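Local coordinates for putative endonuclease/exonuclease/phosphatase family protein (Bacteroides thetaiotaomicron, PDB 3MPR) that probably acts as a metal-dependent nuclease or related phosphoester hydrolase of the DNase I-like endonuclease/exonuclease/phosphatase family, at residues A[114-119]-A[148-153]; A[239-244]-A[283-288]. One frame throughout, in Å; residues are numbered along the deposited sequence.

Interaction 1 of 2, residues A[114-119]-A[148-153]; sequences WDAVLP and KKARVE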
loop_
_atom_site.group_PDB
_atom_site.type_symbol
_atom_site.label_atom_id
_atom_site.label_comp_id
_atom_site.label_asym_id
_atom_site.label_seq_id
_atom_site.Cartn_x
_atom_site.Cartn_y
_atom_site.Cartn_z
ATOM N N TRP A 114 29.425 -5.557 24.441
ATOM C CA TRP A 114 29.701 -4.321 25.162
ATOM C C TRP A 114 28.723 -4.126 26.329
ATOM O O TRP A 114 28.685 -4.949 27.236
ATOM C CB TRP A 114 29.718 -3.133 24.185
ATOM C CG TRP A 114 30.680 -3.372 23.038
ATOM C CD1 TRP A 114 32.018 -3.104 23.028
ATOM C CD2 TRP A 114 30.382 -3.961 21.759
ATOM N NE1 TRP A 114 32.568 -3.470 21.819
ATOM C CE2 TRP A 114 31.588 -4.006 21.027
ATOM C CE3 TRP A 114 29.212 -4.452 21.165
ATOM C CZ2 TRP A 114 31.660 -4.525 19.734
ATOM C CZ3 TRP A 114 29.282 -4.958 19.878
ATOM C CH2 TRP A 114 30.498 -4.993 19.176
ATOM N N ASP A 115 27.920 -3.067 26.292
ATOM C CA ASP A 115 27.022 -2.745 27.408
ATOM C C ASP A 115 25.557 -3.175 27.203
ATOM O O ASP A 115 24.647 -2.692 27.892
ATOM C CB ASP A 115 27.106 -1.246 27.734
ATOM C CG ASP A 115 26.674 -0.363 26.563
ATOM O OD1 ASP A 115 26.462 -0.894 25.455
ATOM O OD2 ASP A 115 26.550 0.866 26.750
ATOM N N ALA A 116 25.330 -4.097 26.276
ATOM C CA ALA A 116 23.969 -4.546 25.975
ATOM C C ALA A 116 23.439 -5.496 27.057
ATOM O O ALA A 116 24.223 -6.116 27.772
ATOM C CB ALA A 116 23.926 -5.211 24.602
ATOM N N VAL A 117 22.117 -5.610 27.175
ATOM C CA VAL A 117 21.519 -6.507 28.170
ATOM C C VAL A 117 21.097 -7.861 27.597
ATOM O O VAL A 117 21.019 -8.854 28.326
ATOM C CB VAL A 117 20.313 -5.863 28.879
ATOM C CG1 VAL A 117 20.758 -4.639 29.668
ATOM C CG2 VAL A 117 19.243 -5.491 27.866
ATOM N N LEU A 118 20.819 -7.907 26.296
ATOM C CA LEU A 118 20.463 -9.164 25.645
ATOM C C LEU A 118 21.392 -9.463 24.468
ATOM O O LEU A 118 21.925 -8.543 23.852
ATOM C CB LEU A 118 19.007 -9.126 25.169
ATOM C CG LEU A 118 17.899 -9.558 26.139
ATOM C CD1 LEU A 118 18.130 -9.032 27.533
ATOM C CD2 LEU A 118 16.534 -9.117 25.624
ATOM N N PRO A 119 21.593 -10.751 24.152
ATOM C CA PRO A 119 22.320 -11.048 22.911
ATOM C C PRO A 119 21.500 -10.567 21.728
ATOM O O PRO A 119 20.272 -10.584 21.779
ATOM C CB PRO A 119 22.403 -12.575 22.898
ATOM C CG PRO A 119 21.221 -13.015 23.745
ATOM C CD PRO A 119 21.128 -11.975 24.833
ATOM N N LYS A 148 24.021 1.610 24.736
ATOM C CA LYS A 148 24.347 2.653 23.774
ATOM C C LYS A 148 25.683 2.360 23.093
ATOM O O LYS A 148 25.812 2.449 21.871
ATOM C CB LYS A 148 24.390 4.015 24.469
ATOM C CG LYS A 148 24.672 5.187 23.541
ATOM C CD LYS A 148 24.734 6.485 24.332
ATOM C CE LYS A 148 24.609 7.703 23.436
ATOM N NZ LYS A 148 25.545 7.631 22.283
ATOM N N LYS A 149 26.690 2.019 23.883
ATOM C CA LYS A 149 27.980 1.695 23.295
ATOM C C LYS A 149 27.816 0.518 22.338
ATOM O O LYS A 149 28.392 0.502 21.250
ATOM C CB LYS A 149 29.018 1.356 24.368
ATOM C CG LYS A 149 30.368 0.988 23.772
ATOM C CD LYS A 149 31.458 0.873 24.833
ATOM C CE LYS A 149 32.831 0.792 24.178
ATOM N NZ LYS A 149 33.809 0.125 25.074
ATOM N N ALA A 150 27.016 -0.462 22.745
ATOM C CA ALA A 150 26.785 -1.640 21.904
ATOM C C ALA A 150 26.161 -1.273 20.556
ATOM O O ALA A 150 26.557 -1.804 19.527
ATOM C CB ALA A 150 25.928 -2.646 22.623
ATOM N N ARG A 151 25.189 -0.362 20.556
ATOM C CA ARG A 151 24.578 0.081 19.301
ATOM C C ARG A 151 25.583 0.746 18.355
ATOM O O ARG A 151 25.594 0.473 17.151
ATOM C CB ARG A 151 23.385 1.016 19.555
ATOM C CG ARG A 151 22.181 0.335 20.217
ATOM C CD ARG A 151 20.954 1.256 20.176
ATOM N NE ARG A 151 21.151 2.497 20.914
ATOM C CZ ARG A 151 20.786 2.687 22.182
ATOM N NH1 ARG A 151 20.220 1.708 22.878
ATOM N NH2 ARG A 151 21.000 3.856 22.761
ATOM N N VAL A 152 26.429 1.614 18.898
ATOM C CA VAL A 152 27.434 2.288 18.089
ATOM C C VAL A 152 28.454 1.273 17.557
ATOM O O VAL A 152 28.751 1.233 16.358
ATOM C CB VAL A 152 28.143 3.405 18.887
ATOM C CG1 VAL A 152 29.233 4.051 18.047
ATOM C CG2 VAL A 152 27.129 4.454 19.338
ATOM N N GLU A 153 28.982 0.443 18.452
ATOM C CA GLU A 153 29.936 -0.585 18.043
ATOM C C GLU A 153 29.304 -1.515 17.016
ATOM O O GLU A 153 29.952 -1.931 16.049
ATOM C CB GLU A 153 30.413 -1.382 19.253
ATOM C CG GLU A 153 31.205 -0.543 20.260
ATOM C CD GLU A 153 32.626 -0.214 19.785
ATOM O OE1 GLU A 153 33.098 -0.808 18.787
ATOM O OE2 GLU A 153 33.276 0.647 20.418
HETATM O O HOH W 1 24.872 2.583 27.498
#

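Interaction 2 of 2, residues A[239-244]-A[283-288]; sequences KRYGVL and VKVELV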
loop_
_atom_site.group_PDB
_atom_site.type_symbol
_atom_site.label_atom_id
_atom_site.label_comp_id
_atom_site.label_asym_id
_atom_site.label_seq_id
_atom_site.Cartn_x
_atom_site.Cartn_y
_atom_site.Cartn_z
ATOM N N LYS A 239 14.018 4.647 -5.187
ATOM C CA LYS A 239 12.882 5.209 -5.902
ATOM C C LYS A 239 11.804 5.700 -4.936
ATOM O O LYS A 239 11.276 6.805 -5.085
ATOM C CB LYS A 239 12.281 4.168 -6.847
ATOM C CG LYS A 239 13.267 3.594 -7.861
ATOM C CD LYS A 239 13.446 4.514 -9.064
ATOM C CE LYS A 239 12.166 4.582 -9.898
ATOM N NZ LYS A 239 12.341 5.432 -11.099
ATOM N N ARG A 240 11.476 4.891 -3.934
ATOM C CA ARG A 240 10.298 5.221 -3.129
ATOM C C ARG A 240 10.366 4.598 -1.748
ATOM O O ARG A 240 10.880 3.500 -1.580
ATOM C CB ARG A 240 9.020 4.788 -3.867
ATOM C CG ARG A 240 7.701 5.256 -3.235
ATOM C CD ARG A 240 6.568 5.306 -4.284
ATOM N NE ARG A 240 6.268 3.984 -4.838
ATOM C CZ ARG A 240 5.319 3.735 -5.736
ATOM N NH1 ARG A 240 4.556 4.726 -6.210
ATOM N NH2 ARG A 240 5.135 2.488 -6.171
ATOM N N TYR A 241 9.857 5.336 -0.767
ATOM C CA TYR A 241 9.820 4.904 0.617
ATOM C C TYR A 241 8.372 5.049 1.064
ATOM O O TYR A 241 7.720 6.064 0.784
ATOM C CB TYR A 241 10.737 5.806 1.451
ATOM C CG TYR A 241 10.599 5.706 2.966
ATOM C CD1 TYR A 241 9.539 6.328 3.632
ATOM C CD2 TYR A 241 11.547 5.026 3.732
ATOM C CE1 TYR A 241 9.419 6.265 5.009
ATOM C CE2 TYR A 241 11.445 4.963 5.128
ATOM C CZ TYR A 241 10.382 5.582 5.756
ATOM O OH TYR A 241 10.254 5.523 7.128
ATOM N N GLY A 242 7.860 4.034 1.744
ATOM C CA GLY A 242 6.526 4.109 2.307
ATOM C C GLY A 242 6.456 3.456 3.675
ATOM O O GLY A 242 7.100 2.444 3.930
ATOM N N VAL A 243 5.694 4.068 4.571
ATOM C CA VAL A 243 5.278 3.414 5.802
ATOM C C VAL A 243 3.832 2.971 5.615
ATOM O O VAL A 243 2.954 3.784 5.301
ATOM C CB VAL A 243 5.383 4.380 6.994
ATOM C CG1 VAL A 243 4.825 3.751 8.240
ATOM C CG2 VAL A 243 6.836 4.794 7.211
ATOM N N LEU A 244 3.575 1.681 5.801
ATOM C CA LEU A 244 2.250 1.134 5.526
ATOM C C LEU A 244 1.430 1.082 6.818
ATOM O O LEU A 244 1.739 0.331 7.741
ATOM C CB LEU A 244 2.383 -0.253 4.885
ATOM C CG LEU A 244 3.408 -0.252 3.726
ATOM C CD1 LEU A 244 3.554 -1.628 3.084
ATOM C CD2 LEU A 244 3.045 0.791 2.671
ATOM N N VAL A 283 8.220 -0.873 6.864
ATOM C CA VAL A 283 8.818 0.120 6.000
ATOM C C VAL A 283 9.067 -0.562 4.657
ATOM O O VAL A 283 9.725 -1.595 4.602
ATOM C CB VAL A 283 10.165 0.620 6.562
ATOM C CG1 VAL A 283 10.885 1.487 5.532
ATOM C CG2 VAL A 283 9.961 1.386 7.882
ATOM N N LYS A 284 8.526 0.003 3.583
ATOM C CA LYS A 284 8.664 -0.604 2.263
ATOM C C LYS A 284 9.466 0.326 1.360
ATOM O O LYS A 284 9.132 1.504 1.221
ATOM C CB LYS A 284 7.285 -0.890 1.651
ATOM C CG LYS A 284 7.342 -1.266 0.184
ATOM C CD LYS A 284 5.962 -1.461 -0.422
ATOM C CE LYS A 284 6.023 -1.390 -1.952
ATOM N NZ LYS A 284 4.739 -1.855 -2.600
ATOM N N VAL A 285 10.513 -0.204 0.738
ATOM C CA VAL A 285 11.377 0.611 -0.125
ATOM C C VAL A 285 11.560 -0.045 -1.497
ATOM O O VAL A 285 11.777 -1.254 -1.592
ATOM C CB VAL A 285 12.755 0.850 0.533
ATOM C CG1 VAL A 285 13.747 1.476 -0.482
ATOM C CG2 VAL A 285 12.594 1.741 1.786
ATOM N N GLU A 286 11.441 0.755 -2.551
ATOM C CA GLU A 286 11.588 0.262 -3.906
ATOM C C GLU A 286 12.916 0.776 -4.428
ATOM O O GLU A 286 13.187 1.974 -4.384
ATOM C CB GLU A 286 10.412 0.711 -4.785
ATOM C CG GLU A 286 9.097 0.001 -4.396
ATOM C CD GLU A 286 7.858 0.852 -4.647
ATOM O OE1 GLU A 286 7.234 0.692 -5.709
ATOM O OE2 GLU A 286 7.503 1.670 -3.774
ATOM N N LEU A 287 13.752 -0.153 -4.884
ATOM C CA LEU A 287 15.112 0.175 -5.284
ATOM C C LEU A 287 15.333 -0.161 -6.747
ATOM O O LEU A 287 14.661 -1.032 -7.296
ATOM C CB LEU A 287 16.107 -0.656 -4.460
ATOM C CG LEU A 287 16.069 -0.463 -2.949
ATOM C CD1 LEU A 287 16.960 -1.496 -2.283
ATOM C CD2 LEU A 287 16.495 0.955 -2.573
ATOM N N VAL A 288 16.293 0.518 -7.369
ATOM C CA VAL A 288 16.768 0.103 -8.676
ATOM C C VAL A 288 18.284 0.073 -8.658
ATOM O O VAL A 288 18.928 0.944 -8.052
ATOM C CB VAL A 288 16.315 1.050 -9.810
ATOM C CG1 VAL A 288 16.913 0.588 -11.138
ATOM C CG2 VAL A 288 14.801 1.092 -9.903
#

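Interaction 1 of 2, residues A[114-119]-A[148-153]
D115 accepts the N-H groups of K149 and A150 in the first turn of helix 148-164, joining a distant loop of this DNase I-like domain to the start of that helix. OD1 of D115 takes the N-H of A150, with 2.8 Å between OD1 and A150 N. OD2 of D115 takes the N-H of K149, with 3.1 Å between OD2 and K149 N. Both oxygens are met on their syn side, though the donors are tilted from the carboxylate plane and the bonds are moderately bent. CG of D115 sits between its own backbone N and carbonyl carbon (chi1 61°), which turns CG toward the helix. The N-H of K148 is reached indirectly: one water accepts from it and donates to D115 OD2. The positive helix end would probably favour the negative charge of D115.

Beside these bonds, W114 packs against the next turn of the helix. CB of E153 stands over the centre of the W114 six-membered ring, 3.3 Å from the centroid and 11° off the normal, a CH-pi contact. The E153 chain then bends at chi2, and its carboxylate plane is turned 20° from the indole plane. K149, extended beyond CG, crosses the indole at about a right angle and brings CE near CD1. On the loop's continuation, V117 N and L118 N bond to the carboxylate of D144, tying the same loop to the segment that leads into the helix. Small methyl groups finish the contact, CB of A116 lying 3.8 Å from CB of A150.

Interaction 2 of 2, residues A[239-244]-A[283-288]
R240 and E286 lie side by side and point the same way from neighbouring antiparallel strands, at a classic beta bulge where K239 and R240 both face E286. The guanidinium grips the carboxylate side-on: NE of R240 reaches OE2 of E286 and its NH2 reaches OE1, each at 2.8 Å. The two planes are turned 37° apart, yet OE2 stays close to the guanidinium plane, and OE1 is met through its syn lone pair. NH2 also forms a salt bridge with D43 of the second subunit, whose Y41 makes a cation-pi contact with R240. An alanine here would probably leave E286 without its mate across the strands and D43 of the second subunit without this partner.

Beyond the bulge the pairing is regular, G242 and K284 exchanging two backbone bonds. On the face carrying Y241, V283 and V285 the contacts are apolar. CG of Y241 is anti to its backbone N (chi1 167°), and the ring crosses both valines obliquely, CE2 of Y241 coming 3.5 Å from CG1 of V283. K284, on the face of R240, sends NZ to the carbonyl oxygen of H42. At the bulge, E286 O accepts from K239 N at 2.9 Å and weakly from R240 N at 3.4 Å.

In the fold
Interaction 1 closes along the chain before interaction 2 opens, and the two lie on opposite sides of the chain's centre. Their centres are 29 Å apart and their nearest atoms about 16 Å, so they do not touch. Interaction 1 is at the surface, where the loop between strands 93-102 and 121-129 meets helix 148-164, which follows strand 135-142 of the same mixed sheet. Interaction 2 is buried in the other mixed sheet, where strand 283-289 lies between strands 5-13 and 237-243. Its valines V283 and V285 touch I230 of the first sheet, as expected for the two-sheet sandwich of DNase I-like folds. Interaction 2 also borders the second subunit, whereas no other chain of the assembly touches interaction 1.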